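Local coordinates for uncharacterized protein (Legionella pneumophila subsp. pneumophila, PDB 5L1A) that is of unknown function, this chain being the helical N-terminal half, a DUF5638 domain, of a longer protein with a probable transmembrane helix, at residues Ser48-Asn51 and Lys52-Asn55. Residues are numbered along the deposited sequence; the frame is centred on the assembly and turned at random.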
ATOM      1  N   SER A  48      -2.098  -8.730  -3.551  1.00 11.44           N
ATOM      2  CA  SER A  48      -3.053  -9.825  -3.396  1.00 12.39           C
ATOM      3  C   SER A  48      -4.484  -9.318  -3.361  1.00 12.32           C
ATOM      4  O   SER A  48      -5.391  -9.995  -3.855  1.00 13.89           O
ATOM      5  CB  SER A  48      -2.766 -10.626  -2.125  1.00 15.88           C
ATOM      6  OG  SER A  48      -1.467 -11.190  -2.147  1.00 19.06           O
ATOM      7  N   ALA A  49      -4.711  -8.139  -2.777  1.00 14.03           N
ATOM      8  CA  ALA A  49      -6.067  -7.605  -2.717  1.00 14.36           C
ATOM      9  C   ALA A  49      -6.572  -7.226  -4.102  1.00 14.02           C
ATOM     10  O   ALA A  49      -7.762  -7.384  -4.396  1.00 15.60           O
ATOM     11  CB  ALA A  49      -6.125  -6.403  -1.776  1.00 14.09           C
ATOM     12  N   PHE A  50      -5.684  -6.729  -4.968  1.00 11.03           N
ATOM     13  CA  PHE A  50      -6.099  -6.390  -6.326  1.00 11.88           C
ATOM     14  C   PHE A  50      -6.383  -7.641  -7.147  1.00 12.24           C
ATOM     15  O   PHE A  50      -7.339  -7.672  -7.929  1.00 13.91           O
ATOM     16  CB  PHE A  50      -5.036  -5.531  -7.012  1.00 11.66           C
ATOM     17  CG  PHE A  50      -5.305  -5.284  -8.473  1.00 10.23           C
ATOM     18  CD1 PHE A  50      -6.133  -4.248  -8.871  1.00 10.07           C
ATOM     19  CD2 PHE A  50      -4.734  -6.091  -9.447  1.00 10.42           C
ATOM     20  CE1 PHE A  50      -6.386  -4.020 -10.207  1.00 10.16           C
ATOM     21  CE2 PHE A  50      -4.984  -5.867 -10.783  1.00 10.51           C
ATOM     22  CZ  PHE A  50      -5.811  -4.828 -11.164  1.00 10.36           C
ATOM     23  N   ASN A  51      -5.559  -8.680  -6.988  1.00 12.99           N
ATOM     24  CA  ASN A  51      -5.748  -9.912  -7.744  1.00 15.99           C
ATOM     25  C   ASN A  51      -7.027 -10.643  -7.361  1.00 18.04           C
ATOM     26  O   ASN A  51      -7.492 -11.491  -8.128  1.00 21.03           O
ATOM     27  CB  ASN A  51      -4.553 -10.846  -7.548  1.00 18.44           C
ATOM     28  CG  ASN A  51      -3.258 -10.251  -8.051  1.00 19.73           C
ATOM     29  OD1 ASN A  51      -3.249  -9.414  -8.953  1.00 16.73           O
ATOM     30  ND2 ASN A  51      -2.148 -10.690  -7.470  1.00 23.52           N
ATOM     31  N   LYS A  52      -7.593 -10.355  -6.192  1.00 22.89           N
ATOM     32  CA  LYS A  52      -8.854 -10.962  -5.796  1.00 25.23           C
ATOM     33  C   LYS A  52     -10.064 -10.190  -6.301  1.00 25.49           C
ATOM     34  O   LYS A  52     -11.181 -10.709  -6.221  1.00 28.62           O
ATOM     35  CB  LYS A  52      -8.928 -11.090  -4.270  1.00 28.49           C
ATOM     36  CG  LYS A  52      -7.957 -12.103  -3.681  1.00 34.12           C
ATOM     37  CD  LYS A  52      -8.004 -12.104  -2.156  1.00 39.38           C
ATOM     38  CE  LYS A  52      -7.603 -10.750  -1.587  1.00 41.15           C
ATOM     39  NZ  LYS A  52      -7.478 -10.764  -0.104  1.00 42.42           N
ATOM     40  N   THR A  53      -9.873  -8.974  -6.808  1.00 13.91           N
ATOM     41  CA  THR A  53     -10.991  -8.214  -7.343  1.00 13.81           C
ATOM     42  C   THR A  53     -11.557  -8.910  -8.576  1.00 15.11           C
ATOM     43  O   THR A  53     -10.843  -9.597  -9.312  1.00 15.71           O
ATOM     44  CB  THR A  53     -10.563  -6.786  -7.690  1.00 12.83           C
ATOM     45  OG1 THR A  53      -9.587  -6.813  -8.738  1.00 12.31           O
ATOM     46  CG2 THR A  53      -9.970  -6.098  -6.474  1.00 12.34           C
ATOM     47  N   GLU A  54     -12.858  -8.738  -8.789  1.00 24.85           N
ATOM     48  CA  GLU A  54     -13.550  -9.406  -9.882  1.00 27.48           C
ATOM     49  C   GLU A  54     -14.251  -8.444 -10.829  1.00 26.76           C
ATOM     50  O   GLU A  54     -14.791  -8.889 -11.848  1.00 27.03           O
ATOM     51  CB  GLU A  54     -14.563 -10.412  -9.325  1.00 30.00           C
ATOM     52  CG  GLU A  54     -13.976 -11.321  -8.263  1.00 32.17           C
ATOM     53  CD  GLU A  54     -14.892 -12.466  -7.905  1.00 38.15           C
ATOM     54  OE1 GLU A  54     -15.363 -13.164  -8.828  1.00 41.12           O
ATOM     55  OE2 GLU A  54     -15.148 -12.661  -6.698  1.00 40.38           O
ATOM     56  N   ASN A  55     -14.256  -7.148 -10.524  1.00 19.35           N
ATOM     57  CA  ASN A  55     -14.801  -6.123 -11.399  1.00 15.84           C
ATOM     58  C   ASN A  55     -13.902  -4.900 -11.310  1.00 14.60           C
ATOM     59  O   ASN A  55     -13.117  -4.753 -10.371  1.00 13.87           O
ATOM     60  CB  ASN A  55     -16.239  -5.759 -11.017  1.00 15.89           C
ATOM     61  CG  ASN A  55     -16.325  -5.118  -9.652  1.00 15.81           C
ATOM     62  OD1 ASN A  55     -16.172  -3.904  -9.515  1.00 16.81           O
ATOM     63  ND2 ASN A  55     -16.555  -5.930  -8.630  1.00 16.41           N
TER
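Ser48 meets Lys52 through its carbonyl. Lys52 N gives Ser48 O a weak i to i+4 bond of 3.2 Å. The aliphatic chain of Lys52 bends at chi3 (-61°) and curls round the same oxygen, with CG and CE each 3.3 Å from Ser48 O. Ser48 OG turns back along the helix to bond Tyr44 O.

Lys52 N also makes a weak, long bond to Ala49 O, at 3.5 Å. The methyl CG2 of Thr53 approaches this carbonyl too, 3.3 Å from Ala49 O. The CE of Lys52 lies against Ala49 CA, while the Ala49 side chain contacts Val62 and lines a pocket holding the triiodinated compound I3C.

Phe50 O takes two bonds from one residue. Thr53 N bonds it at 3.1 Å, an i to i+3 bond. Thr53 OG1 donates in the carbonyl plane, a short bond of 2.5 Å to Phe50 O with a C=O...O angle of 151°. A chi1 of 64° sets OG1 between the backbone N and carbonyl carbon of Thr53, where it can turn back to Phe50 O and also lies over one face of the Phe50 ring. Tyr5 OH is a further partner of OG1. The ring packs on Leu11, Leu15 and Val62, joining this part of the helix to helices 8-25 and 56-77.

These bonds lie in the C-terminal part of helix 33-51, where the chain tightens into a turn. Lys52 N-H divides weakly between two carbonyls; Thr53 N to Phe50 O is sounder. Thr53 thus satisfies Phe50 O with both N-H and hydroxyl, and holds the turn as the chain leaves for helix 56-77.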